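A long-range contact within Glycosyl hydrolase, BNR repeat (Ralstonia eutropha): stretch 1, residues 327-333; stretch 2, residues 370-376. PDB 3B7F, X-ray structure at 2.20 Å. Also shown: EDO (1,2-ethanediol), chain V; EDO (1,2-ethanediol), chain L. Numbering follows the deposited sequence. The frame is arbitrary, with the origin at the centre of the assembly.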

# COMPACT_ATOMS: atom_id res chain seq x y z
N ARG A 327 15.03 -7.18 14.60
CA ARG A 327 13.78 -6.89 15.27
C ARG A 327 13.83 -5.47 15.79
O ARG A 327 14.84 -5.09 16.39
N GLN A 328 12.75 -4.73 15.58
CA GLN A 328 12.62 -3.40 16.06
C GLN A 328 11.34 -3.29 16.87
O GLN A 328 10.26 -3.21 16.32
N ASP A 329 11.49 -3.27 18.19
CA ASP A 329 10.37 -3.21 19.14
C ASP A 329 10.57 -2.26 20.33
O ASP A 329 9.78 -2.36 21.27
N ARG A 330 11.56 -1.36 20.32
CA ARG A 330 11.74 -0.45 21.46
C ARG A 330 10.63 0.59 21.48
O ARG A 330 10.41 1.26 20.46
N GLY A 331 9.97 0.70 22.63
CA GLY A 331 8.82 1.56 22.80
C GLY A 331 7.47 0.85 22.62
O GLY A 331 6.46 1.39 23.06
N LEU A 332 7.45 -0.33 22.00
CA LEU A 332 6.22 -1.05 21.77
C LEU A 332 5.85 -1.91 22.97
O LEU A 332 6.75 -2.31 23.77
N PRO A 333 4.54 -2.22 23.12
CA PRO A 333 4.11 -3.11 24.19
C PRO A 333 4.90 -4.40 24.08
O PRO A 333 5.02 -4.97 22.98
N ASP A 370 13.85 7.49 13.81
CA ASP A 370 15.20 6.94 13.67
C ASP A 370 15.24 5.56 12.97
O ASP A 370 15.87 4.62 13.45
N GLU A 371 14.58 5.47 11.82
CA GLU A 371 14.58 4.29 10.99
C GLU A 371 14.03 3.01 11.66
O GLU A 371 14.47 1.90 11.37
N GLY A 372 13.06 3.21 12.56
CA GLY A 372 12.41 2.14 13.29
C GLY A 372 13.06 1.64 14.58
O GLY A 372 12.54 0.74 15.20
N GLU A 373 14.18 2.23 14.98
CA GLU A 373 14.86 1.81 16.21
C GLU A 373 14.05 2.11 17.48
O GLU A 373 14.08 1.32 18.40
N HIS A 374 13.37 3.25 17.54
CA HIS A 374 12.50 3.59 18.68
C HIS A 374 11.14 3.99 18.16
O HIS A 374 11.04 4.57 17.08
N TRP A 375 10.11 3.64 18.92
CA TRP A 375 8.72 3.88 18.59
C TRP A 375 8.07 4.67 19.71
O TRP A 375 8.42 4.50 20.86
N GLN A 376 7.12 5.52 19.34
CA GLN A 376 6.34 6.33 20.25
C GLN A 376 4.91 6.32 19.72
O GLN A 376 4.69 6.54 18.53

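A buried polar side chain is tolerated when its donors meet acceptors that the fold already offers, and the contact between residues 327-333 and 370-376 illustrates the principle well. Gln 328, the last residue of a strand, directs its CA-to-CB bond toward the second stretch with chi1 m and chi2 t. The extended side chain carries its amide to the type I' turn that runs from Asp 370 to Glu 373. There NE2 spends both of its hydrogens: it donates to the backbone, NE2 of Gln 328 lying 2.8 Å from O of Glu 371, and to a carboxylate, NE2 of Gln 328 lying 3.0 Å from OE2 of Glu 373. The other amide atom, OE1, has no donor in this contact; it lies 3.4 Å from O of Gly 372, an approach of two acceptors. Gly 372 leaves the room that this arrangement needs, since an ideal CB there would fall 2.1 Å from OE1 of Gln 328, and its backbone angles themselves call for glycine.

Glu 373 reaches its partners by bending. Its CA-to-CB bond points away from the first stretch, but chi1 and chi2 are both m, and the carboxylate returns to the contact. OE2 accepts from Gln 328 and is also bonded elsewhere in the structure. OE1 receives a hydrogen bond from a 1,2-ethanediol (chain L), with O1 of the diol 2.8 Å from OE1 of Glu 373, and another from water 2, whose oxygen is 2.5 Å from the same OE1. Water 2 also accepts a weak bond from NE of Arg 330 at 3.3 Å. Water 1 makes a second bridge, accepting from N of Arg 330 at 3.2 Å and donating to O of Glu 373 at 2.7 Å.

Arg 330 directs its CA-to-CB bond toward the second stretch (chi1 m, chi2 t, chi3 t) and packs against His 374, CD of Arg 330 being 3.4 Å from NE2 of His 374. C2 of the chain L diol lies over one face of the Arg 330 guanidinium. His 374, chi1 m, is anchored within its own stretch by Asp 370: N of His 374 donates to OD1 of Asp 370 at 2.9 Å, and ND1 of His 374 to OD2 of Asp 370 at 2.7 Å. O1 of the chain V diol donates to O of Asp 370 at 3.1 Å.

The CA-to-CB bond of Trp 375 (chi1 m) also points toward the first stretch. Its backbone N donates to O of Arg 330 at 2.9 Å, while CB of Trp 375 makes an apolar contact with CD2 of Leu 332 (chi1 m, chi2 t) at 3.7 Å. Its indole NE1 lies 3.0 Å from O of Gly 372. Against the Trp 375 backbone, Gly 331 allows a close approach: its CA makes a C-H...O contact with O of Trp 375 at 3.5 Å, where an ideal CB would clash. Water 3 donates to O of Gly 331 at 2.8 Å and, weakly, to O of Trp 375 at 3.3 Å.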

# COMPACT_ATOMS: atom_id res chain seq x y z
CB ARG A 327 13.59 -7.84 16.47
CG ARG A 327 12.23 -7.73 17.18
CD ARG A 327 12.24 -8.74 18.31
NE ARG A 327 10.99 -8.74 19.06
CZ ARG A 327 9.85 -9.28 18.65
NH1 ARG A 327 9.74 -9.94 17.49
NH2 ARG A 327 8.81 -9.19 19.42
CB GLN A 328 12.55 -2.45 14.89
CG GLN A 328 13.81 -2.37 14.07
CD GLN A 328 13.72 -1.28 13.00
OE1 GLN A 328 12.69 -1.11 12.35
NE2 GLN A 328 14.82 -0.51 12.85
CB ASP A 329 10.04 -4.62 19.67
CG ASP A 329 11.18 -5.25 20.43
OD1 ASP A 329 12.17 -4.57 20.73
OD2 ASP A 329 11.14 -6.47 20.70
CB ARG A 330 13.04 0.30 21.42
CG ARG A 330 14.23 -0.53 21.54
CD ARG A 330 15.45 0.35 21.57
NE ARG A 330 16.63 -0.46 21.35
CZ ARG A 330 17.38 -1.05 22.27
NH1 ARG A 330 17.15 -0.92 23.58
NH2 ARG A 330 18.42 -1.76 21.86
CB LEU A 332 6.34 -1.93 20.53
CG LEU A 332 6.65 -1.27 19.20
CD1 LEU A 332 6.75 -2.39 18.14
CD2 LEU A 332 5.57 -0.17 18.83
CB PRO A 333 2.65 -3.36 23.87
CG PRO A 333 2.24 -2.19 23.12
CD PRO A 333 3.39 -1.81 22.30
CB ASP A 370 15.94 6.92 15.03
CG ASP A 370 15.27 6.01 16.08
OD1 ASP A 370 14.12 5.58 15.91
OD2 ASP A 370 15.92 5.73 17.11
CB GLU A 371 15.99 4.11 10.41
CG GLU A 371 16.50 5.35 9.64
CD GLU A 371 17.86 5.20 8.97
OE1 GLU A 371 18.64 4.33 9.43
OE2 GLU A 371 18.14 6.01 8.03
CB GLU A 373 16.25 2.43 16.28
CG GLU A 373 17.20 1.91 15.20
CD GLU A 373 17.52 0.42 15.36
OE1 GLU A 373 17.90 0.02 16.49
OE2 GLU A 373 17.41 -0.34 14.35
CB HIS A 374 13.11 4.70 19.53
CG HIS A 374 14.42 4.34 20.14
ND1 HIS A 374 15.61 4.44 19.44
CD2 HIS A 374 14.75 3.91 21.37
CE1 HIS A 374 16.61 4.05 20.22
NE2 HIS A 374 16.11 3.73 21.40
CB TRP A 375 7.97 2.54 18.36
CG TRP A 375 8.52 1.79 17.21
CD1 TRP A 375 9.45 0.80 17.24
CD2 TRP A 375 8.19 2.00 15.83
NE1 TRP A 375 9.71 0.37 15.95
CE2 TRP A 375 8.95 1.09 15.07
CE3 TRP A 375 7.33 2.87 15.16
CZ2 TRP A 375 8.90 1.04 13.68
CZ3 TRP A 375 7.27 2.82 13.77
CH2 TRP A 375 8.05 1.91 13.05
CB GLN A 376 6.88 7.76 20.26
CG GLN A 376 6.16 8.79 21.14
CD GLN A 376 6.42 8.65 22.65
OE1 GLN A 376 7.57 8.46 23.09
NE2 GLN A 376 5.35 8.81 23.45
C1 EDO V . 19.65 5.00 12.77
O1 EDO V . 18.96 4.42 13.87
C2 EDO V . 18.98 6.32 12.39
O2 EDO V . 19.04 7.26 13.47
C1 EDO L . 20.05 1.58 19.08
O1 EDO L . 18.74 1.70 18.54
C2 EDO L . 19.90 1.31 20.57
O2 EDO L . 21.10 0.73 21.08
O HOH W 1 14.04 -1.40 18.25
O HOH W 2 16.70 -1.37 18.17
O HOH W 3 6.79 4.12 23.73